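Local coordinates for 5' nucleotidase family protein (PDB 4Q7F) that belongs to the 5'-nucleotidase family, joining a calcineurin-like metallophosphoesterase domain with two bound metal ions to a C-terminal nucleotidase domain, at residues R250-R255 with V261-T266. Sequence-based numbering, arbitrary orientation. Where two conformers were deposited one is given.
Sequences RQIAER and VIQPGT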
loop_
_atom_site.group_PDB
_atom_site.type_symbol
_atom_site.label_atom_id
_atom_site.label_comp_id
_atom_site.label_asym_id
_atom_site.label_seq_id
_atom_site.Cartn_x
_atom_site.Cartn_y
_atom_site.Cartn_z
ATOM N N ARG A 250 1.158 -5.270 -8.975
ATOM C CA ARG A 250 1.063 -5.642 -10.373
ATOM C C ARG A 250 1.141 -7.163 -10.513
ATOM O O ARG A 250 1.586 -7.850 -9.587
ATOM C CB ARG A 250 2.211 -5.008 -11.124
ATOM C CG ARG A 250 2.187 -3.492 -11.054
ATOM C CD ARG A 250 3.516 -2.914 -11.464
ATOM N NE ARG A 250 3.737 -3.075 -12.889
ATOM C CZ ARG A 250 4.815 -2.644 -13.532
ATOM N NH1 ARG A 250 5.810 -2.068 -12.868
ATOM N NH2 ARG A 250 4.915 -2.826 -14.841
ATOM N N GLN A 251 0.688 -7.666 -11.674
ATOM C CA GLN A 251 0.696 -9.092 -11.975
ATOM C C GLN A 251 1.712 -9.347 -13.070
ATOM O O GLN A 251 1.485 -9.025 -14.248
ATOM C CB GLN A 251 -0.704 -9.575 -12.321
ATOM C CG GLN A 251 -1.635 -9.315 -11.144
ATOM C CD GLN A 251 -2.927 -10.069 -11.208
ATOM O OE1 GLN A 251 -3.263 -10.664 -12.225
ATOM N NE2 GLN A 251 -3.667 -10.054 -10.102
ATOM N N ILE A 252 2.858 -9.870 -12.648
ATOM C CA ILE A 252 3.983 -10.102 -13.530
ATOM C C ILE A 252 4.543 -11.491 -13.326
ATOM O O ILE A 252 4.677 -11.930 -12.194
ATOM C CB ILE A 252 5.105 -9.084 -13.217
ATOM C CG1 ILE A 252 4.622 -7.667 -13.554
ATOM C CG2 ILE A 252 6.370 -9.392 -14.004
ATOM C CD1 ILE A 252 5.591 -6.587 -13.141
ATOM N N ALA A 253 4.863 -12.161 -14.430
ATOM C CA ALA A 253 5.477 -13.483 -14.421
ATOM C C ALA A 253 6.087 -13.668 -15.789
ATOM O O ALA A 253 5.394 -14.034 -16.744
ATOM C CB ALA A 253 4.462 -14.581 -14.145
ATOM N N GLU A 254 7.385 -13.412 -15.882
ATOM C CA GLU A 254 8.081 -13.489 -17.148
ATOM C C GLU A 254 9.554 -13.702 -16.878
ATOM O O GLU A 254 9.964 -13.876 -15.727
ATOM C CB GLU A 254 7.836 -12.191 -17.924
ATOM C CG GLU A 254 8.433 -10.952 -17.285
ATOM C CD GLU A 254 7.936 -9.665 -17.931
ATOM O OE1 GLU A 254 8.750 -8.955 -18.554
ATOM O OE2 GLU A 254 6.723 -9.377 -17.838
ATOM N N ARG A 255 10.349 -13.681 -17.939
ATOM C CA ARG A 255 11.779 -13.900 -17.838
ATOM C C ARG A 255 12.525 -12.612 -18.172
ATOM O O ARG A 255 12.124 -11.888 -19.080
ATOM C CB ARG A 255 12.193 -14.997 -18.837
ATOM C CG ARG A 255 11.236 -16.189 -18.886
ATOM C CD ARG A 255 11.249 -17.033 -17.622
ATOM N NE ARG A 255 12.293 -18.054 -17.663
ATOM C CZ ARG A 255 12.125 -19.283 -18.157
ATOM N NH1 ARG A 255 13.142 -20.134 -18.150
ATOM N NH2 ARG A 255 10.948 -19.668 -18.658
ATOM N N VAL A 261 11.113 -13.748 -13.175
ATOM C CA VAL A 261 10.600 -12.543 -12.505
ATOM C C VAL A 261 9.113 -12.685 -12.167
ATOM O O VAL A 261 8.290 -13.012 -13.037
ATOM C CB VAL A 261 10.786 -11.303 -13.385
ATOM C CG1 VAL A 261 10.373 -10.051 -12.625
ATOM C CG2 VAL A 261 12.225 -11.219 -13.882
ATOM N N ILE A 262 8.786 -12.421 -10.902
ATOM C CA ILE A 262 7.438 -12.530 -10.385
ATOM C C ILE A 262 6.953 -11.338 -9.556
ATOM O O ILE A 262 7.697 -10.776 -8.722
ATOM C CB ILE A 262 7.352 -13.716 -9.403
ATOM C CG1 ILE A 262 7.470 -15.047 -10.133
ATOM C CG2 ILE A 262 6.042 -13.671 -8.618
ATOM C CD1 ILE A 262 6.214 -15.483 -10.867
ATOM N N GLN A 263 5.694 -10.967 -9.786
ATOM C CA GLN A 263 4.998 -9.986 -8.953
ATOM C C GLN A 263 3.589 -10.575 -8.893
ATOM O O GLN A 263 2.900 -10.684 -9.924
ATOM C CB GLN A 263 5.033 -8.542 -9.475
ATOM C CG GLN A 263 4.641 -7.595 -8.328
ATOM C CD GLN A 263 4.913 -6.130 -8.570
ATOM O OE1 GLN A 263 4.043 -5.289 -8.349
ATOM N NE2 GLN A 263 6.126 -5.809 -8.991
ATOM N N PRO A 264 3.174 -11.028 -7.698
ATOM C CA PRO A 264 1.920 -11.717 -7.577
ATOM C C PRO A 264 0.719 -10.905 -7.111
ATOM O O PRO A 264 -0.041 -11.364 -6.252
ATOM C CB PRO A 264 2.265 -12.821 -6.587
ATOM C CG PRO A 264 3.286 -12.215 -5.701
ATOM C CD PRO A 264 3.930 -11.084 -6.436
ATOM N N GLY A 265 0.543 -9.708 -7.647
ATOM C CA GLY A 265 -0.625 -8.921 -7.319
ATOM C C GLY A 265 -0.820 -8.580 -5.841
ATOM O O GLY A 265 0.127 -8.192 -5.126
ATOM N N THR A 266 -2.059 -8.704 -5.394
ATOM C CA THR A 266 -2.410 -8.320 -4.047
ATOM C C THR A 266 -3.701 -8.991 -3.621
ATOM O O THR A 266 -4.511 -9.406 -4.452
ATOM C CB THR A 266 -2.606 -6.763 -3.976
ATOM O OG1 THR A 266 -2.879 -6.341 -2.626
ATOM C CG2 THR A 266 -3.753 -6.316 -4.895
HETATM O O HOH W 1 -4.019 -8.697 -7.425
#
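With CG opposite its own backbone N (chi1 -164°) and the chain extended beyond, Q263 reaches across to R250, just before the paired strand begins, and its OE1 takes the N-H of R250 at 3.0 Å, the donor tilted 31° from the amide's carbonyl plane. The amide's other end, NE2, is held by T245 OG1, so both ends of this buried group are bonded and its rotation is fixed. Beside it, I252 CB packs on Q263 CB at 3.8 Å, and I252 CD1 sits against one face of the R250 guanidinium, offset toward its rim; R250 NH1 bonds Q248. The backbones pair antiparallel: I252 N to Q263 O and Q263 N to I252 O, both 2.8 Å, with E254 and V261 likewise doubly bonded, while G265 N extends the pairing to R250 O at 2.9 Å. On the opposite face, A253 CB meets I262 CD1 at 3.8 Å. At the hairpin's open end a water accepts from both Q251 NE2 and T266 N. Together these form the beta hairpin 251-256/259-264, following metal ligands H247 and H249. Strand 251-256 edges the six-stranded sheet; 259-264 runs between it and parallel strand 242-244, and the A253/I262 face packs against strands 270-278 and 284-293.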